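Local coordinates for sugar-binding transcriptional regulator, LacI family (Enterococcus faecalis, PDB 3CS3), which probably acts as a DNA-binding transcriptional repressor of the LacI family, whose periplasmic-binding-protein-like domain is expected to bind a sugar effector, at residues A[118-124]-A[179-184]; A[176-180]-A[205-209]; A[102-107]-A[135-140]; A[98-102]-A[130-134]; A[163-168]-A[192-198]. All coordinates share one frame; numbering follows the deposited sequence.

Interaction 1 of 5, residues A[118-124]-A[179-184]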
# COMPACT_ATOMS: atom_id res chain seq x y z
N SER A 118 -1.01 -1.04 -34.52
CA SER A 118 -0.46 -2.24 -33.91
C SER A 118 -0.73 -3.49 -34.74
O SER A 118 -1.80 -3.64 -35.33
CB SER A 118 -1.02 -2.42 -32.50
OG SER A 118 -0.68 -1.32 -31.69
N LYS A 119 0.26 -4.38 -34.79
CA LYS A 119 0.17 -5.61 -35.56
C LYS A 119 -0.36 -6.77 -34.72
O LYS A 119 -0.93 -7.72 -35.26
CB LYS A 119 1.53 -5.97 -36.17
CG LYS A 119 2.10 -4.91 -37.13
CD LYS A 119 1.22 -4.74 -38.37
CE LYS A 119 1.61 -3.52 -39.18
NZ LYS A 119 0.66 -3.28 -40.30
N LYS A 120 -0.15 -6.69 -33.41
CA LYS A 120 -0.71 -7.62 -32.43
C LYS A 120 -0.71 -6.92 -31.07
O LYS A 120 0.22 -6.18 -30.74
CB LYS A 120 0.10 -8.92 -32.34
CG LYS A 120 -0.70 -10.10 -31.78
CD LYS A 120 0.09 -10.95 -30.80
CE LYS A 120 0.85 -12.07 -31.49
NZ LYS A 120 1.30 -13.10 -30.51
N VAL A 121 -1.77 -7.15 -30.29
CA VAL A 121 -1.85 -6.59 -28.95
C VAL A 121 -1.92 -7.72 -27.94
O VAL A 121 -2.75 -8.62 -28.07
CB VAL A 121 -3.06 -5.63 -28.80
CG1 VAL A 121 -3.22 -5.16 -27.35
CG2 VAL A 121 -2.88 -4.42 -29.70
N LEU A 122 -1.04 -7.70 -26.96
CA LEU A 122 -1.06 -8.68 -25.88
C LEU A 122 -1.85 -8.12 -24.70
O LEU A 122 -1.56 -7.04 -24.20
CB LEU A 122 0.36 -9.13 -25.50
CG LEU A 122 1.08 -9.98 -26.57
CD1 LEU A 122 1.88 -9.14 -27.56
CD2 LEU A 122 1.99 -11.00 -25.95
N LEU A 123 -2.89 -8.84 -24.30
CA LEU A 123 -3.81 -8.37 -23.27
C LEU A 123 -3.52 -9.07 -21.96
O LEU A 123 -3.96 -10.19 -21.73
CB LEU A 123 -5.28 -8.58 -23.69
CG LEU A 123 -5.80 -7.93 -24.99
CD1 LEU A 123 -7.15 -8.52 -25.38
CD2 LEU A 123 -5.89 -6.40 -24.88
N LEU A 124 -2.77 -8.39 -21.10
CA LEU A 124 -2.44 -8.91 -19.78
C LEU A 124 -3.59 -8.58 -18.83
O LEU A 124 -3.73 -7.44 -18.37
CB LEU A 124 -1.10 -8.33 -19.30
CG LEU A 124 -0.48 -8.73 -17.95
CD1 LEU A 124 -0.60 -10.23 -17.64
CD2 LEU A 124 0.99 -8.28 -17.91
N VAL A 179 6.69 -5.38 -29.28
CA VAL A 179 5.72 -6.12 -28.48
C VAL A 179 4.75 -5.14 -27.83
O VAL A 179 5.15 -4.34 -26.99
CB VAL A 179 6.40 -7.00 -27.40
CG1 VAL A 179 5.35 -7.75 -26.58
CG2 VAL A 179 7.38 -7.97 -28.02
N ASP A 180 3.48 -5.19 -28.22
CA ASP A 180 2.48 -4.27 -27.70
C ASP A 180 1.64 -4.91 -26.61
O ASP A 180 1.01 -5.95 -26.84
CB ASP A 180 1.63 -3.71 -28.83
CG ASP A 180 2.42 -2.78 -29.75
OD1 ASP A 180 3.59 -2.49 -29.43
OD2 ASP A 180 1.87 -2.35 -30.78
N VAL A 181 1.67 -4.31 -25.42
CA VAL A 181 1.00 -4.85 -24.24
C VAL A 181 -0.01 -3.87 -23.65
O VAL A 181 0.32 -2.70 -23.39
CB VAL A 181 2.01 -5.27 -23.13
CG1 VAL A 181 1.28 -5.94 -21.96
CG2 VAL A 181 3.09 -6.21 -23.68
N PHE A 182 -1.23 -4.33 -23.44
CA PHE A 182 -2.19 -3.62 -22.62
C PHE A 182 -2.30 -4.38 -21.30
O PHE A 182 -2.89 -5.45 -21.24
CB PHE A 182 -3.54 -3.48 -23.33
CG PHE A 182 -4.62 -2.79 -22.52
CD1 PHE A 182 -4.31 -1.82 -21.56
CD2 PHE A 182 -5.96 -3.08 -22.77
CE1 PHE A 182 -5.31 -1.20 -20.82
CE2 PHE A 182 -6.97 -2.45 -22.04
CZ PHE A 182 -6.65 -1.51 -21.07
N ALA A 183 -1.67 -3.82 -20.27
CA ALA A 183 -1.73 -4.37 -18.92
C ALA A 183 -2.98 -3.81 -18.25
O ALA A 183 -3.23 -2.61 -18.32
CB ALA A 183 -0.50 -4.00 -18.14
N PHE A 184 -3.76 -4.68 -17.63
CA PHE A 184 -5.08 -4.30 -17.12
C PHE A 184 -5.00 -3.53 -15.81
O PHE A 184 -5.97 -2.88 -15.41
CB PHE A 184 -6.02 -5.51 -17.02
CG PHE A 184 -6.69 -5.90 -18.34
CD1 PHE A 184 -7.84 -6.68 -18.34
CD2 PHE A 184 -6.18 -5.47 -19.57
CE1 PHE A 184 -8.46 -7.05 -19.54
CE2 PHE A 184 -6.79 -5.83 -20.77
CZ PHE A 184 -7.93 -6.62 -20.75
O HOH W 1 2.65 -7.14 -30.25

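Interaction 2 of 5, residues A[176-180]-A[205-209]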
# COMPACT_ATOMS: atom_id res chain seq x y z
N THR A 176 5.98 -10.06 -32.44
CA THR A 176 6.10 -9.07 -33.52
C THR A 176 7.16 -8.01 -33.18
O THR A 176 7.66 -7.98 -32.04
CB THR A 176 4.73 -8.40 -33.85
OG1 THR A 176 3.66 -9.28 -33.46
CG2 THR A 176 4.60 -8.11 -35.34
N GLU A 177 7.51 -7.16 -34.14
CA GLU A 177 8.69 -6.29 -34.07
C GLU A 177 8.72 -5.39 -32.81
O GLU A 177 9.66 -5.51 -32.02
CB GLU A 177 8.93 -5.51 -35.39
CG GLU A 177 8.51 -6.24 -36.68
CD GLU A 177 9.18 -7.60 -36.87
OE1 GLU A 177 10.42 -7.69 -36.72
OE2 GLU A 177 8.46 -8.57 -37.18
N PRO A 178 7.72 -4.50 -32.62
CA PRO A 178 7.50 -4.13 -31.22
C PRO A 178 6.45 -5.03 -30.54
O PRO A 178 5.46 -5.41 -31.17
CB PRO A 178 6.99 -2.68 -31.32
CG PRO A 178 6.68 -2.43 -32.80
CD PRO A 178 6.83 -3.74 -33.52
N VAL A 179 6.69 -5.38 -29.28
CA VAL A 179 5.72 -6.12 -28.48
C VAL A 179 4.75 -5.14 -27.83
O VAL A 179 5.15 -4.34 -26.99
CB VAL A 179 6.40 -7.00 -27.40
CG1 VAL A 179 5.35 -7.75 -26.58
CG2 VAL A 179 7.38 -7.97 -28.02
N ASP A 180 3.48 -5.19 -28.22
CA ASP A 180 2.48 -4.27 -27.70
C ASP A 180 1.64 -4.91 -26.61
O ASP A 180 1.01 -5.95 -26.84
CB ASP A 180 1.63 -3.71 -28.83
CG ASP A 180 2.42 -2.78 -29.75
OD1 ASP A 180 3.59 -2.49 -29.43
OD2 ASP A 180 1.87 -2.35 -30.78
N LYS A 205 10.44 1.22 -26.77
CA LYS A 205 10.97 0.96 -28.11
C LYS A 205 10.69 -0.48 -28.56
O LYS A 205 9.97 -0.70 -29.54
CB LYS A 205 12.48 1.25 -28.14
CG LYS A 205 13.15 0.99 -29.49
CD LYS A 205 14.66 0.83 -29.33
CE LYS A 205 15.29 0.19 -30.56
NZ LYS A 205 16.70 -0.23 -30.29
N ASP A 206 11.25 -1.45 -27.83
CA ASP A 206 11.13 -2.87 -28.17
C ASP A 206 9.84 -3.47 -27.63
O ASP A 206 9.29 -4.40 -28.20
CB ASP A 206 12.33 -3.66 -27.63
CG ASP A 206 13.66 -3.08 -28.07
OD1 ASP A 206 13.75 -2.53 -29.19
OD2 ASP A 206 14.63 -3.20 -27.28
N ILE A 207 9.40 -2.94 -26.49
CA ILE A 207 8.16 -3.36 -25.86
C ILE A 207 7.36 -2.13 -25.44
O ILE A 207 7.82 -1.32 -24.64
CB ILE A 207 8.40 -4.38 -24.69
CG1 ILE A 207 7.12 -4.58 -23.87
CG2 ILE A 207 9.58 -3.96 -23.81
CD1 ILE A 207 7.09 -5.89 -23.10
N ARG A 208 6.17 -1.98 -26.02
CA ARG A 208 5.32 -0.82 -25.77
C ARG A 208 4.15 -1.21 -24.86
O ARG A 208 3.47 -2.20 -25.12
CB ARG A 208 4.81 -0.23 -27.08
CG ARG A 208 5.91 0.13 -28.07
CD ARG A 208 5.34 0.85 -29.29
NE ARG A 208 4.59 -0.04 -30.18
CZ ARG A 208 4.05 0.34 -31.34
NH1 ARG A 208 4.17 1.58 -31.77
NH2 ARG A 208 3.39 -0.55 -32.08
N ILE A 209 3.93 -0.43 -23.81
CA ILE A 209 2.95 -0.79 -22.78
C ILE A 209 2.00 0.34 -22.39
O ILE A 209 2.38 1.51 -22.35
CB ILE A 209 3.66 -1.44 -21.53
CG1 ILE A 209 2.65 -2.11 -20.59
CG2 ILE A 209 4.53 -0.43 -20.80
CD1 ILE A 209 3.23 -3.28 -19.81

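Interaction 3 of 5, residues A[102-107]-A[135-140]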
# COMPACT_ATOMS: atom_id res chain seq x y z
N ASN A 102 -14.98 0.89 -16.82
CA ASN A 102 -14.04 -0.05 -17.44
C ASN A 102 -14.13 -0.05 -18.96
O ASN A 102 -13.12 -0.20 -19.65
CB ASN A 102 -14.27 -1.46 -16.92
CG ASN A 102 -13.93 -1.61 -15.46
OD1 ASN A 102 -12.83 -1.26 -15.02
ND2 ASN A 102 -14.87 -2.15 -14.69
N ARG A 103 -15.34 0.13 -19.47
CA ARG A 103 -15.60 0.18 -20.91
C ARG A 103 -15.00 1.42 -21.57
O ARG A 103 -14.37 1.32 -22.61
CB ARG A 103 -17.10 0.03 -21.20
CG ARG A 103 -17.61 -1.33 -20.73
CD ARG A 103 -19.05 -1.61 -21.08
NE ARG A 103 -19.36 -3.02 -20.90
CZ ARG A 103 -19.63 -3.88 -21.89
NH1 ARG A 103 -19.64 -3.46 -23.15
NH2 ARG A 103 -19.89 -5.15 -21.61
N GLY A 104 -15.15 2.57 -20.93
CA GLY A 104 -14.53 3.80 -21.42
C GLY A 104 -13.03 3.82 -21.26
O GLY A 104 -12.32 4.37 -22.11
N GLY A 105 -12.54 3.23 -20.17
CA GLY A 105 -11.10 3.14 -19.91
C GLY A 105 -10.38 2.23 -20.88
O GLY A 105 -9.33 2.59 -21.41
N ALA A 106 -10.93 1.04 -21.10
CA ALA A 106 -10.34 0.08 -22.04
C ALA A 106 -10.44 0.57 -23.48
O ALA A 106 -9.53 0.33 -24.26
CB ALA A 106 -10.97 -1.29 -21.88
N THR A 107 -11.53 1.28 -23.82
CA THR A 107 -11.70 1.89 -25.14
C THR A 107 -10.63 2.95 -25.40
O THR A 107 -10.04 2.99 -26.48
CB THR A 107 -13.10 2.52 -25.33
OG1 THR A 107 -14.10 1.50 -25.25
CG2 THR A 107 -13.24 3.22 -26.67
N GLU A 135 -15.10 -6.82 -18.13
CA GLU A 135 -15.53 -5.63 -18.86
C GLU A 135 -14.43 -5.07 -19.74
O GLU A 135 -14.68 -4.68 -20.88
CB GLU A 135 -15.97 -4.54 -17.88
CG GLU A 135 -17.22 -4.88 -17.13
CD GLU A 135 -18.47 -4.61 -17.93
OE1 GLU A 135 -18.77 -3.42 -18.18
OE2 GLU A 135 -19.15 -5.59 -18.30
N ARG A 136 -13.21 -5.02 -19.20
CA ARG A 136 -12.04 -4.52 -19.91
C ARG A 136 -11.71 -5.41 -21.10
O ARG A 136 -11.39 -4.92 -22.17
CB ARG A 136 -10.83 -4.39 -18.99
CG ARG A 136 -10.78 -3.09 -18.20
CD ARG A 136 -9.80 -3.16 -17.03
NE ARG A 136 -10.27 -2.33 -15.92
CZ ARG A 136 -9.67 -2.20 -14.74
NH1 ARG A 136 -8.53 -2.83 -14.48
NH2 ARG A 136 -10.20 -1.42 -13.82
N LEU A 137 -11.84 -6.72 -20.90
CA LEU A 137 -11.63 -7.71 -21.95
C LEU A 137 -12.69 -7.65 -23.05
O LEU A 137 -12.36 -7.68 -24.23
CB LEU A 137 -11.56 -9.11 -21.36
CG LEU A 137 -10.84 -10.18 -22.18
CD1 LEU A 137 -9.47 -9.71 -22.60
CD2 LEU A 137 -10.75 -11.46 -21.35
N ALA A 138 -13.96 -7.53 -22.65
CA ALA A 138 -15.08 -7.50 -23.60
C ALA A 138 -15.01 -6.33 -24.57
O ALA A 138 -15.40 -6.44 -25.73
CB ALA A 138 -16.42 -7.47 -22.86
N VAL A 139 -14.49 -5.21 -24.09
CA VAL A 139 -14.38 -4.00 -24.88
C VAL A 139 -13.09 -3.98 -25.71
O VAL A 139 -13.10 -3.54 -26.87
CB VAL A 139 -14.56 -2.75 -23.97
CG1 VAL A 139 -13.77 -1.54 -24.47
CG2 VAL A 139 -16.03 -2.42 -23.87
N SER A 140 -12.00 -4.49 -25.13
CA SER A 140 -10.70 -4.58 -25.80
C SER A 140 -10.76 -5.50 -27.01
O SER A 140 -10.37 -5.09 -28.10
CB SER A 140 -9.62 -5.08 -24.84
OG SER A 140 -9.47 -4.21 -23.74
O HOH W 2 -17.67 -1.43 -16.35

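Interaction 4 of 5, residues A[98-102]-A[130-134]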
# COMPACT_ATOMS: atom_id res chain seq x y z
N VAL A 98 -20.48 1.45 -6.84
CA VAL A 98 -19.67 2.58 -7.32
C VAL A 98 -18.50 2.00 -8.11
O VAL A 98 -17.49 1.61 -7.55
CB VAL A 98 -19.17 3.53 -6.20
CG1 VAL A 98 -18.51 4.76 -6.81
CG2 VAL A 98 -20.32 3.98 -5.31
N LEU A 99 -18.67 1.93 -9.43
CA LEU A 99 -17.76 1.18 -10.29
C LEU A 99 -16.92 2.08 -11.18
O LEU A 99 -17.33 3.18 -11.51
CB LEU A 99 -18.55 0.20 -11.15
CG LEU A 99 -19.52 -0.76 -10.47
CD1 LEU A 99 -20.20 -1.64 -11.50
CD2 LEU A 99 -18.82 -1.62 -9.42
N LEU A 100 -15.74 1.59 -11.57
CA LEU A 100 -14.97 2.28 -12.60
C LEU A 100 -15.64 2.10 -13.94
O LEU A 100 -16.24 1.06 -14.22
CB LEU A 100 -13.54 1.73 -12.68
CG LEU A 100 -12.63 1.82 -11.46
CD1 LEU A 100 -11.29 1.20 -11.78
CD2 LEU A 100 -12.46 3.26 -11.01
N ASP A 101 -15.54 3.13 -14.78
CA ASP A 101 -15.94 3.02 -16.18
C ASP A 101 -14.88 2.21 -16.94
O ASP A 101 -13.99 2.77 -17.60
CB ASP A 101 -16.13 4.41 -16.77
CG ASP A 101 -16.67 4.38 -18.18
OD1 ASP A 101 -17.51 3.50 -18.49
OD2 ASP A 101 -16.27 5.25 -18.97
N ASN A 102 -14.98 0.89 -16.82
CA ASN A 102 -14.04 -0.05 -17.44
C ASN A 102 -14.13 -0.05 -18.96
O ASN A 102 -13.12 -0.20 -19.65
CB ASN A 102 -14.27 -1.46 -16.92
CG ASN A 102 -13.93 -1.61 -15.46
OD1 ASN A 102 -12.83 -1.26 -15.02
ND2 ASN A 102 -14.87 -2.15 -14.69
N GLY A 130 -13.23 -12.03 -12.14
CA GLY A 130 -13.35 -10.64 -11.69
C GLY A 130 -13.97 -9.73 -12.73
O GLY A 130 -13.51 -9.67 -13.88
N TYR A 131 -15.01 -9.01 -12.32
CA TYR A 131 -15.83 -8.16 -13.19
C TYR A 131 -15.07 -7.10 -13.98
O TYR A 131 -15.37 -6.88 -15.16
CB TYR A 131 -16.94 -7.51 -12.35
CG TYR A 131 -17.70 -6.38 -13.01
CD1 TYR A 131 -18.78 -6.65 -13.85
CD2 TYR A 131 -17.38 -5.05 -12.76
CE1 TYR A 131 -19.50 -5.63 -14.45
CE2 TYR A 131 -18.09 -4.01 -13.36
CZ TYR A 131 -19.15 -4.31 -14.20
OH TYR A 131 -19.86 -3.30 -14.79
N ASP A 132 -14.09 -6.45 -13.34
CA ASP A 132 -13.35 -5.35 -13.94
C ASP A 132 -12.53 -5.79 -15.14
O ASP A 132 -12.45 -5.07 -16.13
CB ASP A 132 -12.41 -4.70 -12.92
CG ASP A 132 -13.12 -3.69 -12.02
OD1 ASP A 132 -14.35 -3.49 -12.14
OD2 ASP A 132 -12.42 -3.09 -11.18
N SER A 133 -11.93 -6.97 -15.02
CA SER A 133 -11.17 -7.58 -16.10
C SER A 133 -12.09 -8.05 -17.23
O SER A 133 -11.76 -7.86 -18.40
CB SER A 133 -10.32 -8.73 -15.56
OG SER A 133 -9.44 -9.21 -16.56
N GLN A 134 -13.24 -8.65 -16.87
CA GLN A 134 -14.27 -9.08 -17.83
C GLN A 134 -14.75 -7.95 -18.74
O GLN A 134 -14.81 -8.12 -19.96
CB GLN A 134 -15.48 -9.65 -17.10
CG GLN A 134 -15.29 -11.02 -16.49
CD GLN A 134 -16.47 -11.46 -15.64
OE1 GLN A 134 -17.38 -10.67 -15.35
NE2 GLN A 134 -16.47 -12.72 -15.23
O HOH W 3 -14.99 -1.29 -10.74
O HOH W 2 -17.67 -1.43 -16.35

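Interaction 5 of 5, residues A[163-168]-A[192-198]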
# COMPACT_ATOMS: atom_id res chain seq x y z
N GLY A 163 2.57 -10.05 -13.45
CA GLY A 163 3.07 -9.23 -14.55
C GLY A 163 4.49 -9.60 -14.92
O GLY A 163 4.86 -9.58 -16.10
N TYR A 164 5.29 -9.95 -13.91
CA TYR A 164 6.66 -10.42 -14.08
C TYR A 164 6.69 -11.75 -14.83
O TYR A 164 7.43 -11.89 -15.81
CB TYR A 164 7.34 -10.57 -12.71
CG TYR A 164 8.82 -10.91 -12.78
CD1 TYR A 164 9.77 -9.90 -12.91
CD2 TYR A 164 9.26 -12.23 -12.72
CE1 TYR A 164 11.13 -10.20 -12.98
CE2 TYR A 164 10.62 -12.54 -12.79
CZ TYR A 164 11.54 -11.51 -12.92
OH TYR A 164 12.89 -11.80 -12.99
N ALA A 165 5.90 -12.71 -14.36
CA ALA A 165 5.76 -14.03 -14.96
C ALA A 165 5.23 -13.96 -16.40
O ALA A 165 5.67 -14.73 -17.26
CB ALA A 165 4.85 -14.90 -14.10
N ALA A 166 4.30 -13.04 -16.65
CA ALA A 166 3.76 -12.79 -17.99
C ALA A 166 4.83 -12.32 -18.95
O ALA A 166 4.92 -12.83 -20.06
CB ALA A 166 2.64 -11.78 -17.94
N ALA A 167 5.64 -11.36 -18.52
CA ALA A 167 6.74 -10.83 -19.33
C ALA A 167 7.79 -11.90 -19.68
O ALA A 167 8.36 -11.87 -20.77
CB ALA A 167 7.40 -9.65 -18.63
N LYS A 168 8.02 -12.83 -18.75
CA LYS A 168 8.91 -13.96 -18.98
C LYS A 168 8.33 -14.92 -20.02
O LYS A 168 9.06 -15.45 -20.85
CB LYS A 168 9.20 -14.70 -17.66
CG LYS A 168 10.40 -15.66 -17.73
CD LYS A 168 10.76 -16.25 -16.37
CE LYS A 168 9.97 -17.53 -16.08
NZ LYS A 168 10.55 -18.29 -14.94
N VAL A 192 6.11 -6.08 -15.50
CA VAL A 192 6.71 -6.16 -16.84
C VAL A 192 8.01 -5.36 -16.90
O VAL A 192 9.01 -5.86 -17.41
CB VAL A 192 5.70 -5.76 -17.96
CG1 VAL A 192 6.37 -5.74 -19.34
CG2 VAL A 192 4.51 -6.70 -17.98
N TYR A 193 7.99 -4.13 -16.36
CA TYR A 193 9.20 -3.30 -16.21
C TYR A 193 10.34 -4.04 -15.51
O TYR A 193 11.48 -3.99 -15.96
CB TYR A 193 8.90 -2.02 -15.43
CG TYR A 193 8.41 -0.85 -16.23
CD1 TYR A 193 7.11 -0.83 -16.75
CD2 TYR A 193 9.22 0.26 -16.43
CE1 TYR A 193 6.65 0.26 -17.48
CE2 TYR A 193 8.77 1.35 -17.16
CZ TYR A 193 7.48 1.35 -17.68
OH TYR A 193 7.03 2.43 -18.39
N LYS A 194 10.00 -4.72 -14.41
CA LYS A 194 10.97 -5.51 -13.63
C LYS A 194 11.74 -6.52 -14.47
O LYS A 194 12.97 -6.54 -14.43
CB LYS A 194 10.29 -6.21 -12.45
CG LYS A 194 10.61 -5.63 -11.08
CD LYS A 194 9.74 -4.43 -10.72
CE LYS A 194 10.12 -3.90 -9.34
NZ LYS A 194 9.02 -3.17 -8.66
N TYR A 195 11.02 -7.34 -15.23
CA TYR A 195 11.64 -8.37 -16.06
C TYR A 195 12.43 -7.80 -17.24
O TYR A 195 13.49 -8.33 -17.59
CB TYR A 195 10.61 -9.39 -16.56
CG TYR A 195 11.23 -10.56 -17.31
CD1 TYR A 195 11.26 -10.58 -18.70
CD2 TYR A 195 11.82 -11.62 -16.62
CE1 TYR A 195 11.84 -11.63 -19.39
CE2 TYR A 195 12.40 -12.67 -17.30
CZ TYR A 195 12.41 -12.67 -18.68
OH TYR A 195 12.99 -13.72 -19.36
N VAL A 196 11.92 -6.73 -17.84
CA VAL A 196 12.57 -6.09 -18.99
C VAL A 196 13.89 -5.41 -18.58
O VAL A 196 14.84 -5.33 -19.38
CB VAL A 196 11.59 -5.13 -19.73
CG1 VAL A 196 12.30 -4.25 -20.76
CG2 VAL A 196 10.51 -5.94 -20.42
N ALA A 197 13.97 -4.99 -17.32
CA ALA A 197 15.20 -4.48 -16.72
C ALA A 197 16.29 -5.55 -16.61
O ALA A 197 17.48 -5.23 -16.52
CB ALA A 197 14.92 -3.85 -15.36
N GLU A 198 15.89 -6.82 -16.62
CA GLU A 198 16.82 -7.95 -16.62
C GLU A 198 17.11 -8.48 -18.03
O GLU A 198 17.71 -9.55 -18.18
CB GLU A 198 16.28 -9.08 -15.74
CG GLU A 198 16.12 -8.72 -14.26
CD GLU A 198 15.37 -9.79 -13.47
OE1 GLU A 198 14.89 -9.48 -12.36
OE2 GLU A 198 15.26 -10.93 -13.96

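Interaction 1 of 5, residues A[118-124]-A[179-184]
Leu-122 and Phe-182 bind each other at the tight end of this contact. Phe-182 N donates to Leu-122 O at 2.8 Å. Leu-122 N reaches back to Asp-180 O at 2.7 Å. Leu-124 repeats the pattern, its N to Phe-182 O and its O from Phe-184 N. Leu-122 CD1 lies against Val-179 CG1 at 3.9 Å on one face of the sheet. On the other face, Leu-123 CD2 meets the rim of the Phe-182 ring, 3.9 Å from CD2 and near the ring plane. The same methyl sits at the edge of the Phe-184 ring. The strands 121-125 and 179-183 are the two central strands of a parallel four-stranded alpha/beta sheet, the core of the C-terminal subdomain in this periplasmic-binding-protein-like fold. Helices 102-115 and 131-146 cover the face that carries Val-121 and Phe-182. The start of the pair is looser. There a water bridges the strands, giving a hydrogen to Lys-120 O (2.7 Å) and taking one from Asp-180 N (2.9 Å). Ser-118 OG stands 2.9 Å from Asp-180 OD2 but is also within reach of Phe-113 O. Arg-208 holds the same carboxylate in a salt bridge. The Lys-120 side chain turns away toward Gln-175.

Interaction 2 of 5, residues A[176-180]-A[205-209]
Asp-180 OD2 receives NH2 of Arg-208 at 2.7 Å, in a salt bridge between two neighbouring parallel strands. Strand 179-183, helix 186-196 and strand 207-210 form a beta-alpha-beta unit, and this contact ties its two strands together at their starts. Arg-208 grips the carboxylate side-on with two nitrogens, one to each oxygen. NE meets OD1 of Asp-180 at 2.8 Å from the syn side, and OD1 lies in the guanidinium plane. OD2 is tilted 33° from that plane, and the carboxylate and guanidinium planes are turned 44° against each other. The two side chains run side by side, and a bend at chi3 of Arg-208 (-73°) brings its NE and NH2 round to the acid. The backbones add Arg-208 N to Val-179 O at 2.7 Å and Val-179 N to Asp-206 O at 3.0 Å. Val-179 and Ile-207 pair on the opposite face from the salt bridge, and Ile-207 goes on to touch Val-192 and Val-196 of the connecting helix. Towards the strand starts the contact becomes more exposed. Pro-178 lies alongside Arg-208 there, with its CG over one guanidinium face, 3.9 Å from NH2 of Arg-208.

Interaction 3 of 5, residues A[102-107]-A[135-140]
Asn-102 OD1 is held by two nitrogens of Arg-136, NE and NH2, each at 2.9 Å. The contact packs helix 102-115 against helix 131-146; the short segments cross at -49° with their axes 8.2 Å apart. Both helices belong to the C-terminal subdomain of the periplasmic-binding-protein-like fold and cover one face of its parallel sheet. The two donors use the amide oxygen differently. NH2 comes nearly along the C=O bond, while NE stands well above the carbonyl plane. The amide and guanidinium planes are 63° apart. Arg-136 NH2 also binds a glycerol, probably from the crystallisation liquor, and Phe-212 makes a cation-pi contact with this arginine. Asn-102 may thus help position Arg-136 at a pocket between the subdomains.

A second polar pair lies nearer the surface. The extended run of Arg-103 from CG to NE carries its head across to Glu-135, which curls back at chi2 (-81°). NE of Arg-103 donates to OE1 of Glu-135 at 2.8 Å. OE1 lies in the guanidinium plane but is approached from above the carboxylate plane. The NH2 to OE2 bond beside it is weak.

One turn further along both helices the packing is mainly apolar. Val-139 CG2 rests on Arg-103 CG at 3.7 Å. Ala-106 CB sits 3.8 Å from Val-139 CG1. Thr-107 OG1 turns back to Arg-103 O at 2.7 Å, from the opposite face of that carbonyl to Thr-107 N. This hydroxyl oxygen also lies 3.2 Å from Val-139 CG1.

Interaction 4 of 5, residues A[98-102]-A[130-134]
Asn-102 ND2 donates to Asp-132 OD1 at 2.9 Å, joining the first residue of helix 102-115 to the start of helix 131-146. Strand 95-100 belongs to the N-terminal sheet, and helix 102-115 that follows packs in the C-terminal subdomain. The contact therefore sits at the junction of the two lobes of this periplasmic-binding-protein-like fold. Asp-101 and Gly-130 hold the N-cap positions of the two helices.

This is the one direct hydrogen bond between the two segments. The amide and carboxylate planes are 62° apart, and ND2 comes from well above the carboxylate plane. CG of Asp-132 lies beside its own backbone N (chi1 -82°), which sets the carboxylate against the amide. The other oxygen, OD2, binds a glycerol, probably from the crystallisation liquor, and has a long, weak ion pair with Arg-136. This is consistent with an effector pocket between the lobes.

Water gives a second kind of link. One molecule accepts from Leu-100 N at 3.1 Å and donates to Asp-132 OD1 at 2.7 Å. OD1 is thus gripped from two directions. Another water takes a weak bond from Asn-102 ND2 and stands 3.3 Å from Tyr-131 OH.

Apolar contact completes the join. The Tyr-131 side chain leaves on the side opposite its own N (chi1 168°), which carries the ring over to the strand. There it crosses Leu-99 at about a right angle. Leu-99 CD1 touches the hydroxyl end of the ring, 3.7 Å from both CE2 and OH of Tyr-131.

Interaction 5 of 5, residues A[163-168]-A[192-198]
Val-192 opens the contact by setting CG2 3.5 Å from Gly-163 O. Its other methyl, CG1, faces Ala-167 CB at 4.1 Å. The valine thus nests against two small residues of helix 160-170.

Lys-194 comes next. Its CB lies at the edge of the Tyr-164 ring, 3.8 Å from CD1. The rest of the chain leads away, and NZ forms salt bridges with Glu-160 and with Glu-216 of the second subunit.

Tyr-195 is the centre of the contact. It presents its edge to the face of Tyr-164 in a T-shaped stack, with centroids 5.4 Å apart and planes at 84°. Tyr-195 CD2 comes within 3.7 Å of Tyr-164 CZ. Both rings leave opposite their own backbone N (chi1 -174° in each), which brings them together between the helices. Lys-168 CA sits over one face of the Tyr-195 ring as a CH-pi contact, 3.9 Å from the centroid. Ala-167 CB packs against Tyr-195 CB.

Glu-198 closes the segment. Its extended chain reaches back, and OE2 accepts from Tyr-164 OH at 2.7 Å, on the syn side, somewhat out of the carboxylate plane. The bond fixes the far end of the tyrosine near the protein surface.

The helix segments 163-168 and 192-196 cross at -48°. Their two helices cover one face of the C-terminal parallel sheet. Ala-166 and Val-192 rest on Leu-124 of strand 121-125, and Val-192 also touches Ile-207 and Ile-209 of strand 207-210.

Interactions 1 and 2 share strand 179-183 and build one parallel sheet. Interaction 1 is buried and mostly backbone bonds with apolar side chains. Interaction 2, at the more exposed edge strand, adds a salt bridge. Interactions 3 and 5 are helix pairs on opposite faces of that sheet. Both are only partly buried, with exposed residues at their margins. Interaction 3 relies on arginines paired with Asn-102 and Glu-135, whereas interaction 5 relies on stacked tyrosines and small residues. Phe-182 and Phe-184 link interaction 1 to interaction 3, and Leu-124 links it to interaction 5. Interaction 4 shares Asn-102 and a water with interaction 3. It is buried, yet polar and hydrated, at the junction between lobes.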